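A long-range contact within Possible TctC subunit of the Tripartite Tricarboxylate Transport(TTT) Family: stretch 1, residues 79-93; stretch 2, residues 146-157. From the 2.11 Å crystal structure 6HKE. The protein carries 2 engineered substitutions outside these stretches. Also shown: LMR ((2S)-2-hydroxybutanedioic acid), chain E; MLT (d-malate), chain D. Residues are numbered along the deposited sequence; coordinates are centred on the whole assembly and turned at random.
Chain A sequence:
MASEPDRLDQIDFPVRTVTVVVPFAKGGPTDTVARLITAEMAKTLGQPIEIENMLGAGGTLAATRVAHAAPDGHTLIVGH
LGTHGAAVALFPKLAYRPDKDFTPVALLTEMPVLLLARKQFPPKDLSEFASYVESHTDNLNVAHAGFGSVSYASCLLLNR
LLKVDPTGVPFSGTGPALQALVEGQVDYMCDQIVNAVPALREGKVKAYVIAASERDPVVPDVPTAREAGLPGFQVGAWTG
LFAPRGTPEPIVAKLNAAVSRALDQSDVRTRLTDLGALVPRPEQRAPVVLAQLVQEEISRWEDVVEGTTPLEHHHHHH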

# COMPACT_ATOMS: atom_id res chain seq x y z
N GLY A 79 1.02 -2.68 7.97
CA GLY A 79 1.00 -1.25 7.65
C GLY A 79 1.70 -1.00 6.33
O GLY A 79 2.40 -1.90 5.83
N HIS A 80 1.54 0.18 5.78
CA HIS A 80 2.20 0.54 4.50
C HIS A 80 2.48 2.04 4.49
O HIS A 80 2.24 2.70 5.52
CB HIS A 80 1.37 -0.01 3.34
CG HIS A 80 -0.00 0.55 3.21
ND1 HIS A 80 -0.35 1.78 3.71
CD2 HIS A 80 -1.08 0.07 2.55
CE1 HIS A 80 -1.61 2.04 3.39
NE2 HIS A 80 -2.08 0.99 2.67
N LEU A 81 2.96 2.51 3.34
CA LEU A 81 3.36 3.92 3.12
C LEU A 81 2.27 4.87 3.62
O LEU A 81 2.64 5.97 4.04
CB LEU A 81 3.67 4.11 1.63
CG LEU A 81 3.76 5.55 1.14
CD1 LEU A 81 4.72 5.65 -0.03
CD2 LEU A 81 2.39 6.06 0.73
N GLY A 82 0.98 4.49 3.54
CA GLY A 82 -0.14 5.30 4.03
C GLY A 82 -0.30 5.24 5.55
O GLY A 82 -0.13 6.25 6.22
N THR A 83 -0.61 4.07 6.09
CA THR A 83 -1.08 3.94 7.50
C THR A 83 0.07 4.30 8.44
O THR A 83 -0.23 4.78 9.54
CB THR A 83 -1.58 2.53 7.76
OG1 THR A 83 -0.48 1.65 7.53
CG2 THR A 83 -2.75 2.18 6.88
N HIS A 84 1.31 4.07 8.00
CA HIS A 84 2.52 4.18 8.85
C HIS A 84 3.51 5.17 8.25
O HIS A 84 4.72 5.02 8.53
CB HIS A 84 3.13 2.80 9.07
CG HIS A 84 2.36 1.99 10.05
ND1 HIS A 84 1.13 1.48 9.75
CD2 HIS A 84 2.63 1.66 11.33
CE1 HIS A 84 0.66 0.85 10.82
NE2 HIS A 84 1.57 0.94 11.81
N GLY A 85 3.03 6.15 7.48
CA GLY A 85 3.89 7.11 6.77
C GLY A 85 3.16 8.41 6.51
O GLY A 85 3.16 9.28 7.40
N ALA A 86 2.55 8.52 5.33
CA ALA A 86 1.81 9.70 4.83
C ALA A 86 0.72 10.11 5.84
O ALA A 86 0.45 11.30 5.90
CB ALA A 86 1.23 9.43 3.47
N ALA A 87 0.13 9.18 6.59
CA ALA A 87 -1.02 9.45 7.49
C ALA A 87 -0.67 10.56 8.50
O ALA A 87 -1.56 11.36 8.86
CB ALA A 87 -1.46 8.19 8.18
N VAL A 88 0.59 10.60 8.96
CA VAL A 88 1.06 11.62 9.95
C VAL A 88 0.82 13.01 9.36
O VAL A 88 0.15 13.81 10.03
CB VAL A 88 2.54 11.40 10.32
CG1 VAL A 88 3.05 12.50 11.25
CG2 VAL A 88 2.74 10.02 10.95
N ALA A 89 1.24 13.23 8.11
CA ALA A 89 1.14 14.51 7.39
C ALA A 89 -0.29 14.79 6.91
O ALA A 89 -0.64 15.98 6.88
CB ALA A 89 2.12 14.53 6.24
N LEU A 90 -1.06 13.77 6.50
CA LEU A 90 -2.32 13.96 5.72
C LEU A 90 -3.57 13.76 6.58
O LEU A 90 -4.65 14.19 6.12
CB LEU A 90 -2.37 12.96 4.56
CG LEU A 90 -1.17 12.93 3.62
CD1 LEU A 90 -1.45 12.00 2.45
CD2 LEU A 90 -0.81 14.32 3.13
N PHE A 91 -3.47 13.04 7.71
CA PHE A 91 -4.62 12.61 8.54
C PHE A 91 -4.70 13.51 9.77
O PHE A 91 -3.81 13.51 10.62
CB PHE A 91 -4.52 11.13 8.94
CG PHE A 91 -5.83 10.45 9.25
CD1 PHE A 91 -6.52 10.72 10.42
CD2 PHE A 91 -6.38 9.52 8.37
CE1 PHE A 91 -7.72 10.10 10.71
CE2 PHE A 91 -7.58 8.90 8.66
CZ PHE A 91 -8.25 9.19 9.83
N PRO A 92 -5.76 14.34 9.87
CA PRO A 92 -5.97 15.16 11.07
C PRO A 92 -6.26 14.27 12.28
O PRO A 92 -7.13 13.40 12.18
CB PRO A 92 -7.20 16.03 10.73
CG PRO A 92 -7.36 15.91 9.22
CD PRO A 92 -6.79 14.55 8.85
N LYS A 93 -5.54 14.50 13.39
CA LYS A 93 -5.77 13.82 14.69
C LYS A 93 -5.50 12.32 14.53
O LYS A 93 -6.34 11.51 15.01
CB LYS A 93 -7.20 14.05 15.19
CG LYS A 93 -7.67 15.50 15.20
CD LYS A 93 -6.87 16.40 16.12
CE LYS A 93 -7.76 17.34 16.91
NZ LYS A 93 -8.35 18.43 16.08
N GLY A 146 -9.26 6.03 1.75
CA GLY A 146 -9.23 6.86 2.98
C GLY A 146 -7.90 7.56 3.20
O GLY A 146 -6.88 7.18 2.56
N PHE A 147 -7.87 8.52 4.13
CA PHE A 147 -6.73 9.45 4.34
C PHE A 147 -5.47 8.69 4.81
O PHE A 147 -4.37 9.24 4.69
CB PHE A 147 -7.17 10.61 5.25
CG PHE A 147 -8.28 11.49 4.72
CD1 PHE A 147 -8.74 11.39 3.40
CD2 PHE A 147 -8.88 12.44 5.54
CE1 PHE A 147 -9.75 12.22 2.93
CE2 PHE A 147 -9.90 13.26 5.07
CZ PHE A 147 -10.33 13.15 3.76
N GLY A 148 -5.61 7.45 5.29
CA GLY A 148 -4.47 6.60 5.71
C GLY A 148 -4.03 5.66 4.60
O GLY A 148 -3.14 4.83 4.85
N SER A 149 -4.61 5.79 3.42
CA SER A 149 -4.38 4.90 2.25
C SER A 149 -3.26 5.44 1.35
O SER A 149 -3.01 6.66 1.33
CB SER A 149 -5.68 4.63 1.49
OG SER A 149 -6.05 5.70 0.63
N VAL A 150 -2.58 4.52 0.67
CA VAL A 150 -1.62 4.78 -0.43
C VAL A 150 -2.36 5.48 -1.56
O VAL A 150 -1.80 6.43 -2.13
CB VAL A 150 -0.99 3.47 -0.93
CG1 VAL A 150 -0.19 3.71 -2.19
CG2 VAL A 150 -0.14 2.79 0.12
N SER A 151 -3.56 4.98 -1.89
CA SER A 151 -4.38 5.49 -3.01
C SER A 151 -4.63 6.98 -2.77
O SER A 151 -4.48 7.74 -3.73
CB SER A 151 -5.68 4.72 -3.19
OG SER A 151 -6.40 4.57 -1.96
N TYR A 152 -4.95 7.37 -1.53
CA TYR A 152 -5.24 8.79 -1.17
C TYR A 152 -3.93 9.59 -1.25
O TYR A 152 -3.89 10.60 -1.95
CB TYR A 152 -5.87 8.94 0.22
CG TYR A 152 -6.10 10.38 0.63
CD1 TYR A 152 -7.12 11.12 0.06
CD2 TYR A 152 -5.26 11.01 1.53
CE1 TYR A 152 -7.33 12.45 0.40
CE2 TYR A 152 -5.45 12.33 1.89
CZ TYR A 152 -6.49 13.05 1.32
OH TYR A 152 -6.69 14.35 1.64
N ALA A 153 -2.90 9.14 -0.55
CA ALA A 153 -1.59 9.83 -0.50
C ALA A 153 -1.10 10.07 -1.93
O ALA A 153 -0.78 11.23 -2.25
CB ALA A 153 -0.61 9.04 0.33
N SER A 154 -1.09 9.03 -2.77
CA SER A 154 -0.68 9.09 -4.19
C SER A 154 -1.55 10.08 -5.01
O SER A 154 -0.97 10.83 -5.81
CB SER A 154 -0.67 7.73 -4.79
OG SER A 154 0.25 6.91 -4.09
N CYS A 155 -2.88 10.09 -4.85
CA CYS A 155 -3.80 10.95 -5.65
C CYS A 155 -3.67 12.40 -5.17
O CYS A 155 -3.70 13.32 -6.01
CB CYS A 155 -5.23 10.43 -5.66
SG CYS A 155 -6.31 11.00 -4.32
N LEU A 156 -3.46 12.61 -3.88
CA LEU A 156 -3.21 13.97 -3.35
C LEU A 156 -1.88 14.50 -3.93
O LEU A 156 -1.82 15.71 -4.28
CB LEU A 156 -3.21 13.92 -1.82
CG LEU A 156 -3.00 15.26 -1.13
CD1 LEU A 156 -3.77 15.32 0.18
CD2 LEU A 156 -1.51 15.51 -0.89
N LEU A 157 -0.86 13.65 -4.06
CA LEU A 157 0.44 14.08 -4.61
C LEU A 157 0.25 14.47 -6.08
O LEU A 157 0.68 15.58 -6.47
CB LEU A 157 1.47 12.96 -4.50
CG LEU A 157 2.83 13.32 -5.10
CD1 LEU A 157 3.33 14.65 -4.55
CD2 LEU A 157 3.84 12.23 -4.85
C1 LMR E . -4.39 1.68 -0.17
O1A LMR E . -4.06 1.95 1.00
O1B LMR E . -4.50 2.53 -1.09
C2 LMR E . -4.67 0.21 -0.50
O2 LMR E . -3.65 -0.70 -0.09
C3 LMR E . -5.98 -0.30 0.12
C4 LMR E . -5.99 -1.81 -0.03
O4A LMR E . -6.85 -2.31 -0.78
O4B LMR E . -5.11 -2.48 0.56
C1 MLT D . -4.35 1.57 0.13
O1 MLT D . -3.52 2.11 0.89
O2 MLT D . -4.82 2.19 -0.84
C2 MLT D . -4.80 0.16 0.45
O3 MLT D . -3.76 -0.81 0.69
C3 MLT D . -5.57 -0.45 -0.69
C4 MLT D . -5.96 -1.80 -0.15
O4 MLT D . -5.08 -2.57 0.32
O5 MLT D . -7.18 -2.06 -0.18

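The two stretches meet through close backbone packing at the starts of two helices and an apolar seam further along, with no hydrogen bond between them and with malate bound where both begin. Helices 82-90 and 150-157 run at 47° to each other, their axes approaching to 9.8 Å, and together the stretches bury 585 Å².

The backbones come nearest where glycine leaves room: the CA atoms of Gly82 and Ser149 lie 4.6 Å apart. A CB on Gly82 would sit 2.3 Å from Gly148 O, so the absence of a side chain permits this approach. Gly148 O receives a CA-H...O contact from Gly82 CA at 3.1 Å; although Thr83 N is 2.9 Å from Gly148 O, the angle is too poor for a hydrogen bond.

His80 is held by its own stretch, its ND1 accepting from Gly82 N at 3.0 Å as a cap. This leaves NE2 to donate to LMR O1A at 2.8 Å, while Val150 N donates to the same LMR O1A at 3.0 Å. The alternative ligand, MLT, overlaps this site, and its O1 accepts from Val150 N at 2.6 Å. Val150 CG2 also lies over one face of the His80 ring, 3.5 Å from its centroid and almost on the ring normal, a CH-pi contact. Across the junction, Ser149 OG caps its helix by accepting from Tyr152 N at 2.9 Å.

Beyond this point small and branched side chains fit together. Ala86 CB meets Ala153 CB at 3.7 Å, and Leu90, which has the largest area covered, places CD1 3.7 Å from Ala153 CB and 4.0 Å from Tyr152 CD2, while its CD2 reaches Leu156 CD2 at 4.3 Å. After the first helix ends, Phe91 CD2 packs against Phe147 CB at 3.4 Å, with Gly148 N at the ring edge.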